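Local coordinates for In2-1 family protein, glutathione transferase lambda3 (Populus trichocarpa, PDB 4PQI) that binds glutathione and probably acts as a thiol transferase, as a monomeric plant glutathione transferase of the Lambda class, at residues 101-104 against 105-109; 121-124 against 125-128; 133-136 against 137-141. All coordinates share one frame; numbering follows the deposited sequence.

Contact 1: 101-104 against 105-109; sequences IKYL and ESNFE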
loop_
_atom_site.group_PDB
_atom_site.type_symbol
_atom_site.label_atom_id
_atom_site.label_comp_id
_atom_site.label_asym_id
_atom_site.label_seq_id
_atom_site.Cartn_x
_atom_site.Cartn_y
_atom_site.Cartn_z
ATOM N N ILE A 101 -6.020 -2.982 -6.551
ATOM C CA ILE A 101 -6.390 -1.570 -6.419
ATOM C C ILE A 101 -6.962 -1.040 -7.734
ATOM O O ILE A 101 -7.870 -0.193 -7.764
ATOM C CB ILE A 101 -5.243 -0.691 -5.866
ATOM C CG1 ILE A 101 -4.047 -0.619 -6.821
ATOM C CG2 ILE A 101 -4.788 -1.223 -4.489
ATOM C CD1 ILE A 101 -2.931 0.298 -6.302
ATOM N N LYS A 102 -6.465 -1.591 -8.824
ATOM C CA LYS A 102 -7.014 -1.261 -10.141
ATOM C C LYS A 102 -8.442 -1.745 -10.289
ATOM O O LYS A 102 -9.272 -1.077 -10.910
ATOM C CB LYS A 102 -6.149 -1.871 -11.231
ATOM C CG LYS A 102 -4.991 -0.990 -11.634
ATOM C CD LYS A 102 -3.921 -1.825 -12.298
ATOM C CE LYS A 102 -2.838 -0.955 -12.905
ATOM N NZ LYS A 102 -1.659 -1.784 -13.317
ATOM N N TYR A 103 -8.722 -2.903 -9.699
ATOM C CA TYR A 103 -10.040 -3.539 -9.802
ATOM C C TYR A 103 -11.098 -2.821 -8.952
ATOM O O TYR A 103 -12.254 -2.637 -9.388
ATOM C CB TYR A 103 -9.908 -5.007 -9.403
ATOM C CG TYR A 103 -11.174 -5.837 -9.473
ATOM C CD1 TYR A 103 -11.968 -5.853 -10.618
ATOM C CD2 TYR A 103 -11.547 -6.640 -8.407
ATOM C CE1 TYR A 103 -13.118 -6.640 -10.677
ATOM C CE2 TYR A 103 -12.675 -7.429 -8.463
ATOM C CZ TYR A 103 -13.458 -7.426 -9.594
ATOM O OH TYR A 103 -14.595 -8.216 -9.624
ATOM N N LEU A 104 -10.705 -2.424 -7.739
ATOM C CA LEU A 104 -11.558 -1.576 -6.916
ATOM C C LEU A 104 -11.900 -0.300 -7.679
ATOM O O LEU A 104 -13.065 0.086 -7.739
ATOM C CB LEU A 104 -10.902 -1.248 -5.573
ATOM C CG LEU A 104 -10.726 -2.423 -4.594
ATOM C CD1 LEU A 104 -10.460 -1.937 -3.150
ATOM C CD2 LEU A 104 -11.942 -3.335 -4.647
ATOM N N GLU A 105 -10.892 0.340 -8.269
ATOM C CA GLU A 105 -11.123 1.569 -9.040
ATOM C C GLU A 105 -11.988 1.406 -10.305
ATOM O O GLU A 105 -12.764 2.306 -10.646
ATOM C CB GLU A 105 -9.798 2.276 -9.364
ATOM C CG GLU A 105 -9.902 3.476 -10.343
ATOM C CD GLU A 105 -10.662 4.696 -9.781
ATOM O OE1 GLU A 105 -10.870 4.779 -8.544
ATOM O OE2 GLU A 105 -11.034 5.584 -10.589
ATOM N N SER A 106 -11.861 0.285 -11.011
ATOM C CA SER A 106 -12.613 0.106 -12.257
ATOM C C SER A 106 -14.041 -0.428 -12.057
ATOM O O SER A 106 -14.928 -0.183 -12.884
ATOM C CB SER A 106 -11.859 -0.819 -13.217
ATOM O OG SER A 106 -11.718 -2.110 -12.643
ATOM N N ASN A 107 -14.270 -1.139 -10.957
ATOM C CA ASN A 107 -15.486 -1.938 -10.831
ATOM C C ASN A 107 -16.319 -1.735 -9.564
ATOM O O ASN A 107 -17.329 -2.404 -9.383
ATOM C CB ASN A 107 -15.140 -3.420 -10.971
ATOM C CG ASN A 107 -14.835 -3.804 -12.400
ATOM O OD1 ASN A 107 -13.827 -3.382 -12.968
ATOM N ND2 ASN A 107 -15.706 -4.608 -12.991
ATOM N N PHE A 108 -15.897 -0.828 -8.691
ATOM C CA PHE A 108 -16.623 -0.591 -7.446
ATOM C C PHE A 108 -17.047 0.868 -7.352
ATOM O O PHE A 108 -16.526 1.736 -8.071
ATOM C CB PHE A 108 -15.768 -0.972 -6.230
ATOM C CG PHE A 108 -15.604 -2.457 -6.033
ATOM C CD1 PHE A 108 -16.123 -3.080 -4.904
ATOM C CD2 PHE A 108 -14.925 -3.233 -6.969
ATOM C CE1 PHE A 108 -15.967 -4.446 -4.714
ATOM C CE2 PHE A 108 -14.764 -4.606 -6.786
ATOM C CZ PHE A 108 -15.285 -5.212 -5.655
ATOM N N GLU A 109 -17.991 1.144 -6.464
ATOM C CA GLU A 109 -18.443 2.521 -6.279
ATOM C C GLU A 109 -17.414 3.340 -5.514
ATOM O O GLU A 109 -16.498 2.789 -4.915
ATOM C CB GLU A 109 -19.774 2.551 -5.534
ATOM C CG GLU A 109 -20.854 1.722 -6.191
ATOM C CD GLU A 109 -22.209 1.924 -5.551
ATOM O OE1 GLU A 109 -23.204 2.068 -6.299
ATOM O OE2 GLU A 109 -22.276 1.936 -4.299
#
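The rings of Tyr103 and Phe108 meet edge to face, with the edge of Phe108 turned toward the face of Tyr103. Their planes stand at 81° and their centroids lie 5.6 Å apart. Phe108 CE2 does the touching, displaced toward the rim of the tyrosine ring and 3.9 Å from Tyr103 CE2. One face of the Phe108 ring carries the methyl CD2 of Leu104. This is a CH-pi contact almost over the ring centre, with Leu104 CD2 3.7 Å from the Phe108 centroid. At the edge of the same ring, near its plane, lies Tyr103 O, 3.7 Å from Phe108 CD2. The amide of Asn107 approaches the tyrosine obliquely, its plane 41° from the ring, and Asn107 CG is 3.7 Å from Tyr103 CE1. Tyr103 CG is anti to the backbone N (chi1 -179°), which carries its ring along the helix toward Asn107 and Phe108.

Residues 101-107 form the last turns of helix 97-107, which follows strand 92-95 in the thioredoxin-like N-terminal domain of the glutathione transferase fold. Phe108 is the first residue to leave helical backbone angles. The helical hydrogen bonds run on to the end: Asn107 N donates to Tyr103 O at 3.0 Å, and Phe108 N makes a weak bond to Leu104 O at 3.1 Å. Glu105 turns its carboxylate away from this turn. OE1 forms a salt bridge with Lys54 at the end of helix 42-54 and accepts a hydrogen bond from Leu113 N in the loop that follows Phe108. OE2 accepts one from Ser112 OG there. Leu104 packs on Thr50 of helix 42-54, while the Phe108 ring also meets that of His89.

Contact 2: 121-124 against 125-128; sequences KEFA and EELF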
loop_
_atom_site.group_PDB
_atom_site.type_symbol
_atom_site.label_atom_id
_atom_site.label_comp_id
_atom_site.label_asym_id
_atom_site.label_seq_id
_atom_site.Cartn_x
_atom_site.Cartn_y
_atom_site.Cartn_z
ATOM N N LYS A 121 -2.806 9.314 -17.191
ATOM C CA LYS A 121 -3.035 7.871 -17.300
ATOM C C LYS A 121 -1.780 7.151 -17.778
ATOM O O LYS A 121 -1.431 6.088 -17.261
ATOM C CB LYS A 121 -4.171 7.572 -18.284
ATOM C CG LYS A 121 -5.546 8.091 -17.883
ATOM C CD LYS A 121 -6.324 7.083 -17.047
ATOM C CE LYS A 121 -6.788 5.888 -17.874
ATOM N NZ LYS A 121 -7.650 4.953 -17.075
ATOM N N GLU A 122 -1.119 7.710 -18.789
ATOM C CA GLU A 122 0.135 7.130 -19.258
ATOM C C GLU A 122 1.268 7.161 -18.223
ATOM O O GLU A 122 1.995 6.178 -18.062
ATOM C CB GLU A 122 0.591 7.770 -20.566
ATOM C CG GLU A 122 -0.038 7.094 -21.765
ATOM C CD GLU A 122 -0.075 5.582 -21.607
ATOM O OE1 GLU A 122 1.013 4.958 -21.576
ATOM O OE2 GLU A 122 -1.185 5.016 -21.494
ATOM N N PHE A 123 1.438 8.291 -17.544
ATOM C CA PHE A 123 2.456 8.382 -16.503
ATOM C C PHE A 123 2.173 7.411 -15.373
ATOM O O PHE A 123 3.101 6.895 -14.743
ATOM C CB PHE A 123 2.518 9.785 -15.910
ATOM C CG PHE A 123 3.803 10.078 -15.207
ATOM C CD1 PHE A 123 5.012 9.852 -15.849
ATOM C CD2 PHE A 123 3.814 10.596 -13.921
ATOM C CE1 PHE A 123 6.211 10.126 -15.226
ATOM C CE2 PHE A 123 5.032 10.887 -13.290
ATOM C CZ PHE A 123 6.218 10.646 -13.941
ATOM N N ALA A 124 0.891 7.204 -15.080
ATOM C CA ALA A 124 0.491 6.276 -14.022
ATOM C C ALA A 124 0.988 4.871 -14.350
ATOM O O ALA A 124 1.455 4.140 -13.471
ATOM C CB ALA A 124 -1.023 6.273 -13.852
ATOM N N GLU A 125 0.912 4.505 -15.628
ATOM C CA GLU A 125 1.321 3.171 -16.036
ATOM C C GLU A 125 2.830 3.013 -15.918
ATOM O O GLU A 125 3.322 1.943 -15.540
ATOM C CB GLU A 125 0.823 2.850 -17.445
ATOM C CG GLU A 125 -0.690 2.649 -17.506
ATOM C CD GLU A 125 -1.183 1.539 -16.571
ATOM O OE1 GLU A 125 -0.587 0.439 -16.570
ATOM O OE2 GLU A 125 -2.170 1.762 -15.832
ATOM N N GLU A 126 3.561 4.084 -16.215
ATOM C CA GLU A 126 5.008 4.051 -16.092
ATOM C C GLU A 126 5.383 3.850 -14.626
ATOM O O GLU A 126 6.244 3.042 -14.304
ATOM C CB GLU A 126 5.626 5.349 -16.594
ATOM C CG GLU A 126 5.399 5.607 -18.054
ATOM C CD GLU A 126 6.623 6.177 -18.714
ATOM O OE1 GLU A 126 6.780 7.418 -18.694
ATOM O OE2 GLU A 126 7.432 5.380 -19.238
ATOM N N LEU A 127 4.727 4.598 -13.746
ATOM C CA LEU A 127 4.993 4.480 -12.317
ATOM C C LEU A 127 4.595 3.120 -11.708
ATOM O O LEU A 127 5.329 2.583 -10.882
ATOM C CB LEU A 127 4.387 5.656 -11.557
ATOM C CG LEU A 127 5.225 6.932 -11.677
ATOM C CD1 LEU A 127 4.498 8.105 -11.109
ATOM C CD2 LEU A 127 6.589 6.773 -10.988
ATOM N N PHE A 128 3.456 2.565 -12.119
ATOM C CA PHE A 128 3.088 1.191 -11.739
ATOM C C PHE A 128 4.186 0.186 -12.132
ATOM O O PHE A 128 4.580 -0.680 -11.345
ATOM C CB PHE A 128 1.749 0.791 -12.383
ATOM C CG PHE A 128 0.550 1.434 -11.737
ATOM C CD1 PHE A 128 0.452 1.519 -10.347
ATOM C CD2 PHE A 128 -0.473 1.956 -12.505
ATOM C CE1 PHE A 128 -0.652 2.108 -9.737
ATOM C CE2 PHE A 128 -1.580 2.553 -11.901
ATOM C CZ PHE A 128 -1.662 2.625 -10.511
HETATM O O HOH W 1 -3.569 4.452 -16.168
#
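Lys121 O accepts the backbone N-H of Glu125 at 3.3 Å and is also reached by a water. This is the first part of helix 118-139, the opening helix of the all-helical C-terminal domain of the glutathione transferase fold. The water donates to Lys121 O at 2.9 Å and to Glu125 OE2 at 3.1 Å. It therefore ties the glutamate carboxylate back to the carbonyl one turn earlier. The Glu125 chain is bent at chi2 (-58°), which folds the carboxylate back toward that water.

Glu122 O takes the N-H of Glu126 and a second, weak bond from Glu125 N. Phe123 O accepts from Leu127 N at 3.0 Å, and Ala124 O accepts from Phe128 N at 2.9 Å. The last two bonds are nearly straight, 164° and 168° at the hydrogen. Leu127 O receives the hydroxyl of Tyr182 from helix 177-197.

The apolar groups lie on the inward side. Ala124, Leu127 and Phe128 pack on Val178 of helix 177-197, and Phe123 and Leu127 on Ala160 of helix 151-160. Leu127 CG lies over one face of the Phe123 ring, displaced toward its rim, and Leu127 CD1 makes the closest approach, 3.6 Å from Phe123 CE2. Glu126 OE1 sits instead at the ring edge, near its plane, 4.1 Å from Phe123 CD1.

Contact 3: 133-136 against 137-141; sequences KFNG and TVYTA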
loop_
_atom_site.group_PDB
_atom_site.type_symbol
_atom_site.label_atom_id
_atom_site.label_comp_id
_atom_site.label_asym_id
_atom_site.label_seq_id
_atom_site.Cartn_x
_atom_site.Cartn_y
_atom_site.Cartn_z
ATOM N N LYS A 133 10.743 -2.459 -9.345
ATOM C CA LYS A 133 12.129 -1.990 -9.461
ATOM C C LYS A 133 12.532 -1.051 -8.309
ATOM O O LYS A 133 13.657 -1.134 -7.802
ATOM C CB LYS A 133 12.422 -1.337 -10.813
ATOM C CG LYS A 133 13.873 -0.848 -10.926
ATOM C CD LYS A 133 14.262 -0.447 -12.342
ATOM C CE LYS A 133 15.731 -0.040 -12.422
ATOM N NZ LYS A 133 16.656 -1.184 -12.163
ATOM N N PHE A 134 11.623 -0.163 -7.904
ATOM C CA PHE A 134 11.840 0.658 -6.709
ATOM C C PHE A 134 12.105 -0.215 -5.472
ATOM O O PHE A 134 13.096 -0.021 -4.756
ATOM C CB PHE A 134 10.652 1.602 -6.452
ATOM C CG PHE A 134 10.788 2.412 -5.176
ATOM C CD1 PHE A 134 11.544 3.567 -5.156
ATOM C CD2 PHE A 134 10.184 1.995 -4.000
ATOM C CE1 PHE A 134 11.705 4.293 -3.993
ATOM C CE2 PHE A 134 10.331 2.722 -2.840
ATOM C CZ PHE A 134 11.094 3.874 -2.836
ATOM N N ASN A 135 11.217 -1.176 -5.221
ATOM C CA ASN A 135 11.378 -2.042 -4.057
ATOM C C ASN A 135 12.641 -2.870 -4.177
ATOM O O ASN A 135 13.373 -3.030 -3.205
ATOM C CB ASN A 135 10.165 -2.959 -3.866
ATOM C CG ASN A 135 8.953 -2.216 -3.377
ATOM O OD1 ASN A 135 9.062 -1.100 -2.860
ATOM N ND2 ASN A 135 7.783 -2.836 -3.518
ATOM N N GLY A 136 12.895 -3.372 -5.385
ATOM C CA GLY A 136 14.064 -4.185 -5.655
ATOM C C GLY A 136 15.352 -3.446 -5.349
ATOM O O GLY A 136 16.297 -4.010 -4.794
ATOM N N THR A 137 15.384 -2.171 -5.707
ATOM C CA THR A 137 16.584 -1.371 -5.539
ATOM C C THR A 137 16.850 -1.054 -4.063
ATOM O O THR A 137 17.953 -1.319 -3.564
ATOM C CB THR A 137 16.506 -0.055 -6.365
ATOM O OG1 THR A 137 16.328 -0.372 -7.752
ATOM C CG2 THR A 137 17.781 0.739 -6.213
ATOM N N VAL A 138 15.853 -0.497 -3.369
ATOM C CA VAL A 138 16.056 -0.062 -1.981
ATOM C C VAL A 138 16.235 -1.239 -1.010
ATOM O O VAL A 138 17.116 -1.213 -0.151
ATOM C CB VAL A 138 14.937 0.875 -1.466
ATOM C CG1 VAL A 138 15.282 1.391 -0.064
ATOM C CG2 VAL A 138 14.739 2.058 -2.393
ATOM N N TYR A 139 15.416 -2.278 -1.157
ATOM C CA TYR A 139 15.479 -3.412 -0.237
ATOM C C TYR A 139 16.743 -4.260 -0.380
ATOM O O TYR A 139 17.044 -5.085 0.481
ATOM C CB TYR A 139 14.208 -4.267 -0.318
ATOM C CG TYR A 139 13.041 -3.658 0.433
ATOM C CD1 TYR A 139 12.867 -3.897 1.790
ATOM C CD2 TYR A 139 12.120 -2.832 -0.209
ATOM C CE1 TYR A 139 11.803 -3.347 2.483
ATOM C CE2 TYR A 139 11.052 -2.263 0.486
ATOM C CZ TYR A 139 10.902 -2.530 1.831
ATOM O OH TYR A 139 9.856 -1.984 2.541
ATOM N N THR A 140 17.500 -4.040 -1.448
ATOM C CA THR A 140 18.783 -4.716 -1.611
ATOM C C THR A 140 19.956 -3.771 -1.347
ATOM O O THR A 140 21.099 -4.092 -1.664
ATOM C CB THR A 140 18.935 -5.325 -3.025
ATOM O OG1 THR A 140 18.797 -4.296 -4.016
ATOM C CG2 THR A 140 17.875 -6.385 -3.266
ATOM N N ALA A 141 19.674 -2.611 -0.764
ATOM C CA ALA A 141 20.706 -1.585 -0.586
ATOM C C ALA A 141 21.256 -1.492 0.847
ATOM O O ALA A 141 22.194 -0.728 1.113
ATOM C CB ALA A 141 20.172 -0.236 -1.029
#
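Thr137 turns its hydroxyl back onto the carbonyl of Lys133. Thr137 OG1 donates to Lys133 O at 2.8 Å, and Thr137 N donates to the same oxygen at 2.9 Å. The two donors arrive from opposite faces of the carbonyl plane, so one residue grips this oxygen twice. OG1 lies anti to the carbonyl carbon of Thr137 (chi1 -59°), which brings it alongside the preceding turn. Thr140 makes a second hydroxyl-to-backbone bond. Its OG1 donates to Gly136 O at 2.6 Å, in the carbonyl plane. Among the main-chain bonds, Val138 N donates to Phe134 O with an angle of 177° at the hydrogen, and Tyr139 N donates to Asn135 O at 3.0 Å.

The apolar contact pairs Phe134 with Val138, their side chains side by side and pointing the same way. Val138 CG2 lies over one face of the Phe134 ring in a CH-pi contact, 4.3 Å from its centroid. Asn135 and Tyr139 also run alongside each other, their amide and ring planes 86° apart. The tyrosine hydroxyl is bonded to that of Tyr235 in helix 228-239.

Within the helical C-terminal domain, Phe134, Thr137 and Val138 pack on Ala153 of helix 151-160. Asn135 and Tyr139 rest on Phe185 of helix 177-197.

In the fold
The three contacts follow in series along the chain, and none of their residues belongs to the glutathione pocket. Contact 1 closes helix 97-107 of the N-terminal domain; contacts 2 and 3 lie on helix 118-139 of the C-terminal domain, their centres 19 Å apart. Contacts 1 and 2 touch across the domains: Lys102 CE is 3.8 Å from Phe128 CD2, and the lysine makes a cation-pi contact with that ring. Contacts 1 and 3 lie on opposite sides of the chain's centre, about 12 Å apart at their nearest atoms. The side chains of Asn135, Ile101 and Phe128 are about 8, 9 and 11 Å from the bound glutathione.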